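Local coordinates for protein YPL144W (Saccharomyces cerevisiae, PDB 2Z5B), which helps to assemble the yeast 20S proteasome by promoting alpha-ring formation, acting as a heterodimer with its partner chaperone IRC25, at residues 65-70 and 81-86; 34-39 and 110-115; 57-62 and 116-121; 93-98 and 125-130. All coordinates share one frame; numbering follows the deposited sequence.

Contact 1 of 4, residues 65-70 and 81-86; sequences AIPLMR and SNVVGI
Val-83 sits across from Pro-67 and diagonally to Ala-65 on the sheet face that looks onto helix 94-111, and its two methyls divide the work. CG1 of Val-83 lies 3.7 Å from CB of Ala-65, while its CG2 comes equally close, 3.7 Å, to CA of Pro-67; Ala-65 pairs with Gly-85 and Pro-67 with Val-83, both non-hydrogen-bonded. Between them Ile-66 and Val-84 make the hydrogen-bonded pair, the N of Val-84 giving to the O of Ile-66 at 2.9 Å and the N of Ile-66 to the O of Val-84 at 3.0 Å. Leu-68, beyond the strand end, continues the ladder through its N, bonded to the O of Asn-82. Its side chain runs beside Asn-82, CG anti to the backbone N (chi1 -164°). CB of Leu-68 is 3.4 Å from ND2 of Asn-82, CG of Leu-68 is 3.5 Å from the same ND2, and of the two tip methyls of Leu-68 CD2 turns to CG1 of Val-84, 3.6 Å away. Arg-70 adds a weak, bent bond from NH2 to OG of Ser-81. An alanine in place of Val-83 would remove both methyls and probably leave a gap beside Ala-65 CB and Pro-67, and toward Ser-108 of the helix. The arrangement is that of a beta-hairpin at a sheet margin, strand 83-87 being outermost within this chain.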
loop_
_atom_site.group_PDB
_atom_site.type_symbol
_atom_site.label_atom_id
_atom_site.label_comp_id
_atom_site.label_asym_id
_atom_site.label_seq_id
_atom_site.Cartn_x
_atom_site.Cartn_y
_atom_site.Cartn_z
ATOM N N ALA A 65 -5.728 5.979 9.117
ATOM C CA ALA A 65 -6.710 6.348 10.150
ATOM C C ALA A 65 -7.835 5.327 10.272
ATOM O O ALA A 65 -8.141 4.609 9.322
ATOM C CB ALA A 65 -7.288 7.728 9.898
ATOM N N ILE A 66 -8.453 5.278 11.449
ATOM C CA ILE A 66 -9.512 4.333 11.743
ATOM C C ILE A 66 -10.377 4.933 12.874
ATOM O O ILE A 66 -9.841 5.621 13.753
ATOM C CB ILE A 66 -8.906 2.916 12.116
ATOM C CG1 ILE A 66 -10.007 1.861 12.344
ATOM C CG2 ILE A 66 -7.938 3.010 13.306
ATOM C CD1 ILE A 66 -9.503 0.421 12.443
ATOM N N PRO A 67 -11.712 4.719 12.828
ATOM C CA PRO A 67 -12.543 5.155 13.952
ATOM C C PRO A 67 -12.097 4.428 15.218
ATOM O O PRO A 67 -11.863 3.222 15.174
ATOM C CB PRO A 67 -13.954 4.721 13.542
ATOM C CG PRO A 67 -13.893 4.553 12.033
ATOM C CD PRO A 67 -12.509 4.066 11.771
ATOM N N LEU A 68 -11.946 5.162 16.322
ATOM C CA LEU A 68 -11.477 4.559 17.579
ATOM C C LEU A 68 -12.559 3.691 18.239
ATOM O O LEU A 68 -12.258 2.618 18.754
ATOM C CB LEU A 68 -10.964 5.637 18.552
ATOM C CG LEU A 68 -10.090 5.383 19.806
ATOM C CD1 LEU A 68 -10.663 4.361 20.795
ATOM C CD2 LEU A 68 -8.646 5.015 19.483
ATOM N N MET A 69 -13.812 4.138 18.196
ATOM C CA MET A 69 -14.893 3.500 18.968
ATOM C C MET A 69 -15.920 2.720 18.132
ATOM O O MET A 69 -15.585 2.151 17.093
ATOM C CB MET A 69 -15.596 4.535 19.862
ATOM C CG MET A 69 -14.711 5.107 20.973
ATOM S SD MET A 69 -15.253 6.721 21.589
ATOM C CE MET A 69 -15.640 7.566 20.045
ATOM N N ARG A 70 -17.166 2.706 18.612
ATOM C CA ARG A 70 -18.294 1.962 18.022
ATOM C C ARG A 70 -18.282 0.492 18.435
ATOM O O ARG A 70 -18.947 0.101 19.400
ATOM C CB ARG A 70 -18.376 2.098 16.493
ATOM C CG ARG A 70 -18.641 3.512 15.979
ATOM C CD ARG A 70 -17.418 4.079 15.266
ATOM N NE ARG A 70 -17.592 5.488 14.921
ATOM C CZ ARG A 70 -16.932 6.499 15.483
ATOM N NH1 ARG A 70 -16.017 6.286 16.427
ATOM N NH2 ARG A 70 -17.188 7.738 15.088
ATOM N N SER A 81 -17.369 12.044 17.086
ATOM C CA SER A 81 -16.648 10.922 16.494
ATOM C C SER A 81 -15.150 10.994 16.808
ATOM O O SER A 81 -14.528 12.028 16.584
ATOM C CB SER A 81 -16.867 10.894 14.972
ATOM O OG SER A 81 -16.002 9.957 14.327
ATOM N N ASN A 82 -14.580 9.908 17.327
ATOM C CA ASN A 82 -13.129 9.803 17.441
ATOM C C ASN A 82 -12.510 8.877 16.387
ATOM O O ASN A 82 -12.767 7.673 16.374
ATOM C CB ASN A 82 -12.682 9.379 18.846
ATOM C CG ASN A 82 -11.214 9.711 19.116
ATOM O OD1 ASN A 82 -10.724 10.762 18.709
ATOM N ND2 ASN A 82 -10.511 8.813 19.794
ATOM N N VAL A 83 -11.717 9.473 15.497
ATOM C CA VAL A 83 -10.859 8.742 14.570
ATOM C C VAL A 83 -9.408 8.945 15.024
ATOM O O VAL A 83 -8.998 10.065 15.323
ATOM C CB VAL A 83 -11.100 9.214 13.092
ATOM C CG1 VAL A 83 -9.888 8.977 12.200
ATOM C CG2 VAL A 83 -12.332 8.528 12.504
ATOM N N VAL A 84 -8.648 7.859 15.114
ATOM C CA VAL A 84 -7.226 7.929 15.453
ATOM C C VAL A 84 -6.392 7.688 14.192
ATOM O O VAL A 84 -6.748 6.867 13.363
ATOM C CB VAL A 84 -6.857 6.903 16.573
ATOM C CG1 VAL A 84 -7.315 5.491 16.214
ATOM C CG2 VAL A 84 -5.371 6.921 16.887
ATOM N N GLY A 85 -5.286 8.408 14.053
ATOM C CA GLY A 85 -4.472 8.280 12.856
ATOM C C GLY A 85 -2.998 8.404 13.135
ATOM O O GLY A 85 -2.588 9.012 14.133
ATOM N N ILE A 86 -2.202 7.818 12.251
ATOM C CA ILE A 86 -0.756 7.873 12.353
ATOM C C ILE A 86 -0.091 7.762 10.977
ATOM O O ILE A 86 -0.597 7.052 10.096
ATOM C CB ILE A 86 -0.215 6.775 13.340
ATOM C CG1 ILE A 86 1.114 7.209 13.971
ATOM C CG2 ILE A 86 -0.111 5.386 12.676
ATOM C CD1 ILE A 86 1.304 6.728 15.416
#

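Contact 2 of 4, residues 34-39 and 110-115; sequences DRSKKI and RFNRPC
The guanidinium of Arg-113 is held by its edges against the backbone of loop residues Arg-35 and Ile-39, while the backbone of Lys-37 lies over one face, its O offset toward the rim. Along one edge two nitrogens grip a single atom side-on: the O of Ile-39 lies 2.8 Å from NE and 2.9 Å from NH1 of Arg-113, within 2° of the guanidinium plane. NE meets that oxygen head-on, whereas NH1 arrives on a lone pair. At another edge NH2 of Arg-113 bonds the O of Arg-35 at 2.5 Å, also near the plane, so that three donors fix the rotation of the group. The chain bends at chi3 (-38°), which turns NE back toward the O of Ile-39. Closer to the backbone, CB of Arg-113 is 3.5 Å from the O of Lys-37, which also touches CD of Pro-114 at 3.6 Å. Ser-36 packs its CB 3.4 Å from CB of Asn-112 and sends a weak bond from OG to the O of Phe-111. A methionine in place of Arg-113 would take away all three donors, probably leaving the carbonyls of Arg-35 and Ile-39 without these mates and the loop freer to move. Asn-112, the first residue past helix 94-111, takes a positive phi; residues 110-115 turn from helix to strand 115-121 in a beta-alpha-beta crossover, and Arg-113 in this turn holds loop 34-39.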
loop_
_atom_site.group_PDB
_atom_site.type_symbol
_atom_site.label_atom_id
_atom_site.label_comp_id
_atom_site.label_asym_id
_atom_site.label_seq_id
_atom_site.Cartn_x
_atom_site.Cartn_y
_atom_site.Cartn_z
ATOM N N ASP A 34 -21.185 -1.277 0.262
ATOM C CA ASP A 34 -20.859 -0.334 1.321
ATOM C C ASP A 34 -21.980 0.197 2.209
ATOM O O ASP A 34 -22.925 0.860 1.750
ATOM C CB ASP A 34 -20.040 0.835 0.762
ATOM C CG ASP A 34 -20.803 1.638 -0.258
ATOM O OD1 ASP A 34 -21.147 1.080 -1.324
ATOM O OD2 ASP A 34 -21.068 2.827 0.016
ATOM N N ARG A 35 -21.856 -0.144 3.485
ATOM C CA ARG A 35 -22.252 0.737 4.570
ATOM C C ARG A 35 -20.937 1.092 5.279
ATOM O O ARG A 35 -19.892 1.203 4.621
ATOM C CB ARG A 35 -23.266 0.076 5.512
ATOM C CG ARG A 35 -24.702 0.122 4.993
ATOM C CD ARG A 35 -25.701 0.355 6.122
ATOM N NE ARG A 35 -27.072 0.478 5.624
ATOM C CZ ARG A 35 -27.651 1.620 5.260
ATOM N NH1 ARG A 35 -26.986 2.766 5.334
ATOM N NH2 ARG A 35 -28.904 1.614 4.821
ATOM N N SER A 36 -20.975 1.248 6.601
ATOM C CA SER A 36 -19.808 1.678 7.364
ATOM C C SER A 36 -19.215 0.520 8.170
ATOM O O SER A 36 -19.780 0.131 9.205
ATOM C CB SER A 36 -20.208 2.831 8.288
ATOM O OG SER A 36 -20.769 3.909 7.555
ATOM N N LYS A 37 -18.087 -0.032 7.705
ATOM C CA LYS A 37 -17.525 -1.253 8.319
ATOM C C LYS A 37 -16.024 -1.577 8.172
ATOM O O LYS A 37 -15.163 -0.719 8.362
ATOM C CB LYS A 37 -18.363 -2.485 7.948
ATOM C CG LYS A 37 -19.149 -3.083 9.122
ATOM C CD LYS A 37 -18.204 -3.607 10.197
ATOM C CE LYS A 37 -18.902 -4.536 11.169
ATOM N NZ LYS A 37 -17.908 -5.295 11.979
ATOM N N LYS A 38 -15.743 -2.840 7.850
ATOM C CA LYS A 38 -14.448 -3.469 8.098
ATOM C C LYS A 38 -13.418 -3.330 6.973
ATOM O O LYS A 38 -12.214 -3.394 7.223
ATOM C CB LYS A 38 -14.666 -4.955 8.389
ATOM C CG LYS A 38 -13.656 -5.545 9.363
ATOM C CD LYS A 38 -14.147 -6.867 9.957
ATOM C CE LYS A 38 -13.724 -7.004 11.432
ATOM N NZ LYS A 38 -12.324 -6.537 11.702
ATOM N N ILE A 39 -13.892 -3.175 5.744
ATOM C CA ILE A 39 -13.008 -3.078 4.590
ATOM C C ILE A 39 -12.469 -1.645 4.483
ATOM O O ILE A 39 -13.253 -0.706 4.390
ATOM C CB ILE A 39 -13.722 -3.514 3.288
ATOM C CG1 ILE A 39 -14.046 -5.018 3.344
ATOM C CG2 ILE A 39 -12.871 -3.168 2.057
ATOM C CD1 ILE A 39 -14.977 -5.508 2.245
ATOM N N ARG A 110 -15.696 10.471 7.480
ATOM C CA ARG A 110 -16.795 10.591 6.540
ATOM C C ARG A 110 -17.483 9.255 6.298
ATOM O O ARG A 110 -18.708 9.188 6.203
ATOM C CB ARG A 110 -16.317 11.225 5.224
ATOM C CG ARG A 110 -17.415 11.512 4.201
ATOM C CD ARG A 110 -18.587 12.317 4.789
ATOM N NE ARG A 110 -19.642 12.562 3.803
ATOM C CZ ARG A 110 -20.538 11.661 3.401
ATOM N NH1 ARG A 110 -20.521 10.426 3.885
ATOM N NH2 ARG A 110 -21.453 11.996 2.498
ATOM N N PHE A 111 -16.700 8.184 6.232
ATOM C CA PHE A 111 -17.246 6.910 5.797
ATOM C C PHE A 111 -17.241 5.834 6.861
ATOM O O PHE A 111 -17.669 4.713 6.606
ATOM C CB PHE A 111 -16.560 6.461 4.504
ATOM C CG PHE A 111 -16.724 7.445 3.386
ATOM C CD1 PHE A 111 -17.966 7.601 2.752
ATOM C CD2 PHE A 111 -15.661 8.243 2.987
ATOM C CE1 PHE A 111 -18.128 8.522 1.735
ATOM C CE2 PHE A 111 -15.816 9.167 1.973
ATOM C CZ PHE A 111 -17.049 9.305 1.340
ATOM N N ASN A 112 -16.773 6.204 8.053
ATOM C CA ASN A 112 -16.754 5.333 9.218
ATOM C C ASN A 112 -16.061 3.999 8.930
ATOM O O ASN A 112 -16.592 2.928 9.227
ATOM C CB ASN A 112 -18.178 5.150 9.776
ATOM C CG ASN A 112 -18.206 4.460 11.143
ATOM O OD1 ASN A 112 -19.233 3.911 11.547
ATOM N ND2 ASN A 112 -17.092 4.489 11.852
ATOM N N ARG A 113 -14.868 4.083 8.342
ATOM C CA ARG A 113 -14.060 2.899 8.054
ATOM C C ARG A 113 -12.574 3.242 8.081
ATOM O O ARG A 113 -12.219 4.416 8.005
ATOM C CB ARG A 113 -14.442 2.326 6.690
ATOM C CG ARG A 113 -14.175 3.246 5.517
ATOM C CD ARG A 113 -15.028 2.839 4.345
ATOM N NE ARG A 113 -15.102 1.393 4.286
ATOM C CZ ARG A 113 -16.233 0.695 4.271
ATOM N NH1 ARG A 113 -16.170 -0.625 4.238
ATOM N NH2 ARG A 113 -17.407 1.304 4.255
ATOM N N PRO A 114 -11.699 2.222 8.179
ATOM C CA PRO A 114 -10.284 2.563 8.166
ATOM C C PRO A 114 -9.908 3.095 6.773
ATOM O O PRO A 114 -10.620 2.810 5.796
ATOM C CB PRO A 114 -9.581 1.234 8.467
ATOM C CG PRO A 114 -10.684 0.267 8.901
ATOM C CD PRO A 114 -11.929 0.766 8.263
ATOM N N CYS A 115 -8.838 3.891 6.716
ATOM C CA CYS A 115 -8.384 4.525 5.481
ATOM C C CYS A 115 -6.867 4.579 5.468
ATOM O O CYS A 115 -6.251 4.938 6.480
ATOM C CB CYS A 115 -8.924 5.976 5.374
ATOM S SG CYS A 115 -8.569 6.797 3.780
#

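Contact 3 of 4, residues 57-62 and 116-121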
loop_
_atom_site.group_PDB
_atom_site.type_symbol
_atom_site.label_atom_id
_atom_site.label_comp_id
_atom_site.label_asym_id
_atom_site.label_seq_id
_atom_site.Cartn_x
_atom_site.Cartn_y
_atom_site.Cartn_z
ATOM N N SER A 57 6.677 9.257 -10.074
ATOM C CA SER A 57 6.322 10.004 -8.858
ATOM C C SER A 57 6.861 9.340 -7.602
ATOM O O SER A 57 7.188 8.161 -7.617
ATOM C CB SER A 57 4.810 10.161 -8.766
ATOM O OG SER A 57 4.338 10.925 -9.867
ATOM N N SER A 58 6.970 10.112 -6.520
ATOM C CA SER A 58 7.459 9.588 -5.253
ATOM C C SER A 58 6.304 9.316 -4.315
ATOM O O SER A 58 5.332 10.063 -4.303
ATOM C CB SER A 58 8.393 10.594 -4.573
ATOM O OG SER A 58 9.545 10.829 -5.351
ATOM N N LEU A 59 6.418 8.253 -3.520
ATOM C CA LEU A 59 5.478 8.032 -2.424
ATOM C C LEU A 59 5.972 8.908 -1.272
ATOM O O LEU A 59 6.949 8.567 -0.617
ATOM C CB LEU A 59 5.435 6.553 -2.022
ATOM C CG LEU A 59 4.277 6.111 -1.106
ATOM C CD1 LEU A 59 4.197 4.598 -0.937
ATOM C CD2 LEU A 59 4.349 6.760 0.246
ATOM N N SER A 60 5.328 10.052 -1.060
ATOM C CA SER A 60 5.874 11.049 -0.132
ATOM C C SER A 60 5.458 10.773 1.296
ATOM O O SER A 60 6.241 10.966 2.232
ATOM C CB SER A 60 5.463 12.466 -0.547
ATOM O OG SER A 60 6.132 12.843 -1.730
ATOM N N CYS A 61 4.229 10.310 1.457
ATOM C CA CYS A 61 3.691 10.012 2.786
ATOM C C CYS A 61 2.602 8.950 2.667
ATOM O O CYS A 61 1.866 8.960 1.693
ATOM C CB CYS A 61 3.119 11.299 3.395
ATOM S SG CYS A 61 2.527 11.124 5.096
ATOM N N TYR A 62 2.537 8.035 3.644
ATOM C CA TYR A 62 1.528 6.958 3.718
ATOM C C TYR A 62 0.912 7.107 5.087
ATOM O O TYR A 62 1.619 6.951 6.096
ATOM C CB TYR A 62 2.195 5.578 3.633
ATOM C CG TYR A 62 1.272 4.397 3.360
ATOM C CD1 TYR A 62 0.088 4.544 2.606
ATOM C CD2 TYR A 62 1.605 3.121 3.808
ATOM C CE1 TYR A 62 -0.725 3.448 2.343
ATOM C CE2 TYR A 62 0.791 2.025 3.542
ATOM C CZ TYR A 62 -0.360 2.190 2.794
ATOM O OH TYR A 62 -1.186 1.104 2.535
ATOM N N TYR A 116 -6.290 4.231 4.319
ATOM C CA TYR A 116 -4.882 4.363 4.051
ATOM C C TYR A 116 -4.776 5.404 2.947
ATOM O O TYR A 116 -5.448 5.293 1.916
ATOM C CB TYR A 116 -4.286 3.048 3.544
ATOM C CG TYR A 116 -4.278 1.923 4.552
ATOM C CD1 TYR A 116 -5.440 1.193 4.827
ATOM C CD2 TYR A 116 -3.099 1.566 5.206
ATOM C CE1 TYR A 116 -5.429 0.150 5.738
ATOM C CE2 TYR A 116 -3.079 0.508 6.110
ATOM C CZ TYR A 116 -4.252 -0.179 6.369
ATOM O OH TYR A 116 -4.262 -1.207 7.270
ATOM N N VAL A 117 -3.933 6.411 3.153
ATOM C CA VAL A 117 -3.760 7.442 2.127
ATOM C C VAL A 117 -2.297 7.583 1.727
ATOM O O VAL A 117 -1.423 7.718 2.569
ATOM C CB VAL A 117 -4.296 8.816 2.614
ATOM C CG1 VAL A 117 -3.819 9.938 1.734
ATOM C CG2 VAL A 117 -5.799 8.817 2.609
ATOM N N THR A 118 -2.039 7.558 0.428
ATOM C CA THR A 118 -0.729 7.897 -0.078
ATOM C C THR A 118 -0.774 9.242 -0.771
ATOM O O THR A 118 -1.626 9.441 -1.634
ATOM C CB THR A 118 -0.283 6.868 -1.151
ATOM O OG1 THR A 118 -0.138 5.577 -0.537
ATOM C CG2 THR A 118 1.029 7.283 -1.765
ATOM N N TRP A 119 0.180 10.125 -0.455
ATOM C CA TRP A 119 0.387 11.310 -1.268
ATOM C C TRP A 119 1.545 11.038 -2.235
ATOM O O TRP A 119 2.660 10.730 -1.822
ATOM C CB TRP A 119 0.583 12.626 -0.469
ATOM C CG TRP A 119 0.740 13.770 -1.473
ATOM C CD1 TRP A 119 1.906 14.235 -1.984
ATOM C CD2 TRP A 119 -0.313 14.485 -2.153
ATOM N NE1 TRP A 119 1.655 15.215 -2.921
ATOM C CE2 TRP A 119 0.300 15.384 -3.043
ATOM C CE3 TRP A 119 -1.718 14.449 -2.086
ATOM C CZ2 TRP A 119 -0.438 16.270 -3.851
ATOM C CZ3 TRP A 119 -2.452 15.320 -2.889
ATOM C CH2 TRP A 119 -1.816 16.216 -3.758
ATOM N N SER A 120 1.219 11.087 -3.520
ATOM C CA SER A 120 2.140 10.826 -4.616
ATOM C C SER A 120 2.622 12.166 -5.160
ATOM O O SER A 120 1.815 12.973 -5.604
ATOM C CB SER A 120 1.405 10.042 -5.725
ATOM O OG SER A 120 2.172 10.019 -6.926
ATOM N N SER A 121 3.938 12.375 -5.149
ATOM C CA SER A 121 4.539 13.641 -5.563
ATOM C C SER A 121 5.163 13.553 -6.943
ATOM O O SER A 121 6.090 12.783 -7.150
ATOM C CB SER A 121 5.617 14.064 -4.564
ATOM O OG SER A 121 5.030 14.392 -3.315
HETATM O O HOH W 1 1.503 11.954 -8.800
#
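Ser-58 and Ser-121 form a hydrogen-bonded antiparallel pair in which each N meets the other's O, at 2.9 Å from Ser-58 N to Ser-121 O and 2.8 Å from Ser-121 N to Ser-58 O. Further along, Ser-60 and Cys-61 together stand opposite Trp-119, a beta bulge: Ser-60 N gives to Trp-119 O, and Trp-119 N to Cys-61 O. Cys-61 N, within the bulge, is buried with no partner in the model. Ser-60, in a near-helical backbone conformation, points its side chain at the other strand, and its OG gives a very short bond of 2.5 Å to Ser-121 OG, which is also bonded to Glu-125. Glu-125 takes NE1 of Trp-119 as well. Beside the Ser-58 and Ser-121 pair a water joins two hydroxyls, 3.2 Å from Ser-57 OG and 2.8 Å from Ser-120 OG. The ring of Tyr-62 crosses that of Tyr-116 obliquely, its OH 3.3 Å from Tyr-116 CD2, while that hydroxyl is bonded to Ser-144 of the neighbouring YLR021W subunit. Leu-59 N gives to Asn-36 of the same subunit. Thr-118 CG2 packs 3.5 Å from Leu-59 CG. With several polar groups met outside the pair, the strands are tied both to Glu-125 and to the partner subunit.

Contact 4 of 4, residues 93-98 and 125-130; sequences DDRIRD and EDPSML
Where helix 94-111 begins, Arg-95 stands over Pro-127 at the entry to helix 128-132, their CA atoms 6.2 Å apart. Each entry carries a capping aspartate: Asp-93 is the N-cap residue and accepts from the N of Arg-95 through OD1, and Asp-126, before the turn into the second helix, makes a capping bond of its own to Ser-128 N, met from above the carboxylate plane. The Arg-95 side chain bends at chi3 (-70°), bringing NE toward Pro-127. The guanidinium lies on the proline, with Pro-127 CB 3.6 Å above the plane of Arg-95 and over its centre. That pose is fixed from within its own segment, since Asp-93 holds Arg-95 side-on in a salt bridge. NE of Arg-95 reaches OD1 of Asp-93 at 3.1 Å, on the syn lone pair and almost straight, while NH2 meets OD2 at a tilt. OD1 therefore serves two donors of one residue, and the N-cap carboxylate is tied to both the backbone and the side-chain tip of Arg-95. Asp-126 adds an opposite charge nearby, OD1 being 4.1 Å from NH1 of Arg-95 but well out of the guanidinium plane. The rest is largely apolar: Ile-96 brings CD1 within 4.2 Å of Pro-127 CG and CG1 within 4.3 Å of Leu-130 CD2, and both Ile-96 and Leu-130 rest on Trp-119 of strand 115-121. CG of Pro-127 approaches the capping carboxylate itself, 3.5 Å from OD2 of Asp-93.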
loop_
_atom_site.group_PDB
_atom_site.type_symbol
_atom_site.label_atom_id
_atom_site.label_comp_id
_atom_site.label_asym_id
_atom_site.label_seq_id
_atom_site.Cartn_x
_atom_site.Cartn_y
_atom_site.Cartn_z
ATOM N N ASP A 93 8.286 17.039 5.464
ATOM C CA ASP A 93 7.559 18.180 4.911
ATOM C C ASP A 93 6.149 18.285 5.496
ATOM O O ASP A 93 5.274 17.473 5.167
ATOM C CB ASP A 93 7.508 18.059 3.387
ATOM C CG ASP A 93 7.095 19.346 2.709
ATOM O OD1 ASP A 93 6.389 20.156 3.337
ATOM O OD2 ASP A 93 7.474 19.541 1.536
ATOM N N ASP A 94 5.926 19.278 6.366
ATOM C CA ASP A 94 4.599 19.524 6.978
ATOM C C ASP A 94 3.480 19.693 5.954
ATOM O O ASP A 94 2.344 19.323 6.220
ATOM C CB ASP A 94 4.595 20.802 7.843
ATOM C CG ASP A 94 5.568 20.754 9.009
ATOM O OD1 ASP A 94 6.196 19.701 9.273
ATOM O OD2 ASP A 94 5.698 21.805 9.684
ATOM N N ARG A 95 3.798 20.303 4.808
ATOM C CA ARG A 95 2.809 20.593 3.756
ATOM C C ARG A 95 2.235 19.301 3.161
ATOM O O ARG A 95 1.036 19.210 2.890
ATOM C CB ARG A 95 3.443 21.429 2.634
ATOM C CG ARG A 95 3.971 22.814 3.080
ATOM C CD ARG A 95 4.784 23.482 1.969
ATOM N NE ARG A 95 6.051 22.788 1.751
ATOM C CZ ARG A 95 6.984 23.150 0.871
ATOM N NH1 ARG A 95 6.816 24.216 0.099
ATOM N NH2 ARG A 95 8.091 22.432 0.764
ATOM N N ILE A 96 3.108 18.321 2.952
ATOM C CA ILE A 96 2.693 16.977 2.523
ATOM C C ILE A 96 2.010 16.221 3.667
ATOM O O ILE A 96 0.917 15.706 3.475
ATOM C CB ILE A 96 3.880 16.172 1.944
ATOM C CG1 ILE A 96 4.434 16.893 0.704
ATOM C CG2 ILE A 96 3.443 14.735 1.594
ATOM C CD1 ILE A 96 5.793 16.409 0.239
ATOM N N ARG A 97 2.642 16.179 4.852
ATOM C CA ARG A 97 2.063 15.490 6.027
ATOM C C ARG A 97 0.662 15.954 6.403
ATOM O O ARG A 97 -0.228 15.118 6.690
ATOM C CB ARG A 97 2.974 15.595 7.264
ATOM C CG ARG A 97 2.791 14.442 8.269
ATOM C CD ARG A 97 3.544 14.675 9.584
ATOM N NE ARG A 97 4.924 15.093 9.330
ATOM C CZ ARG A 97 5.381 16.333 9.472
ATOM N NH1 ARG A 97 4.580 17.318 9.882
ATOM N NH2 ARG A 97 6.646 16.585 9.187
ATOM N N ASP A 98 0.469 17.278 6.433
ATOM C CA ASP A 98 -0.857 17.875 6.697
ATOM C C ASP A 98 -1.900 17.299 5.759
ATOM O O ASP A 98 -2.975 16.888 6.189
ATOM C CB ASP A 98 -0.841 19.411 6.554
ATOM C CG ASP A 98 -0.186 20.108 7.742
ATOM O OD1 ASP A 98 0.233 19.408 8.708
ATOM O OD2 ASP A 98 -0.071 21.356 7.690
ATOM N N GLU A 125 6.743 18.593 -8.424
ATOM C CA GLU A 125 5.899 19.158 -7.381
ATOM C C GLU A 125 6.540 20.265 -6.560
ATOM O O GLU A 125 7.638 20.115 -6.018
ATOM C CB GLU A 125 5.462 18.051 -6.432
ATOM C CG GLU A 125 4.465 18.481 -5.412
ATOM C CD GLU A 125 4.099 17.322 -4.550
ATOM O OE1 GLU A 125 4.892 16.993 -3.643
ATOM O OE2 GLU A 125 3.049 16.712 -4.830
ATOM N N ASP A 126 5.805 21.364 -6.449
ATOM C CA ASP A 126 6.049 22.372 -5.437
ATOM C C ASP A 126 4.955 22.164 -4.364
ATOM O O ASP A 126 3.796 22.493 -4.600
ATOM C CB ASP A 126 5.940 23.761 -6.088
ATOM C CG ASP A 126 5.978 24.897 -5.089
ATOM O OD1 ASP A 126 6.265 24.661 -3.893
ATOM O OD2 ASP A 126 5.702 26.045 -5.520
ATOM N N PRO A 127 5.306 21.608 -3.190
ATOM C CA PRO A 127 4.248 21.384 -2.189
ATOM C C PRO A 127 3.476 22.627 -1.676
ATOM O O PRO A 127 2.453 22.458 -1.010
ATOM C CB PRO A 127 4.981 20.686 -1.038
ATOM C CG PRO A 127 6.203 20.108 -1.644
ATOM C CD PRO A 127 6.609 21.127 -2.709
ATOM N N SER A 128 3.928 23.847 -1.984
ATOM C CA SER A 128 3.089 25.042 -1.734
ATOM C C SER A 128 1.719 24.966 -2.412
ATOM O O SER A 128 0.751 25.579 -1.934
ATOM C CB SER A 128 3.803 26.352 -2.114
ATOM O OG SER A 128 3.604 26.674 -3.492
ATOM N N MET A 129 1.649 24.230 -3.525
ATOM C CA MET A 129 0.393 23.928 -4.224
ATOM C C MET A 129 -0.611 23.167 -3.343
ATOM O O MET A 129 -1.813 23.338 -3.484
ATOM C CB MET A 129 0.677 23.094 -5.477
ATOM C CG MET A 129 0.501 23.793 -6.820
ATOM S SD MET A 129 0.047 22.604 -8.137
ATOM C CE MET A 129 1.162 23.179 -9.421
ATOM N N LEU A 130 -0.111 22.312 -2.454
ATOM C CA LEU A 130 -0.979 21.559 -1.533
ATOM C C LEU A 130 -1.602 22.512 -0.517
ATOM O O LEU A 130 -2.771 22.375 -0.165
ATOM C CB LEU A 130 -0.193 20.453 -0.812
ATOM C CG LEU A 130 0.114 19.157 -1.596
ATOM C CD1 LEU A 130 1.213 19.372 -2.624
ATOM C CD2 LEU A 130 0.521 18.044 -0.653
#

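In the fold
Contact 3 is the buried one, contacts 1 and 2 lie at the surface, and contact 4 is partly buried. Contacts 1 and 3 use opposite ends of strand 58-67, pairing it with each of its two neighbours in the same sheet; the outer pairing is mostly apolar between the backbone bonds, the inner one rich in hydroxyls. Contacts 2 and 4 mark the two ends of helix 94-111, their centres about 27 Å apart, and rely on arginine: one grips main-chain carbonyls, the other a capping carboxylate. Contact 1 touches contact 2, and contact 3 meets contact 4 chiefly through Trp-119, with Ser-60 and Cys-61 on Ile-96. The partner subunit reaches contacts 2 and 3 but neither of the others.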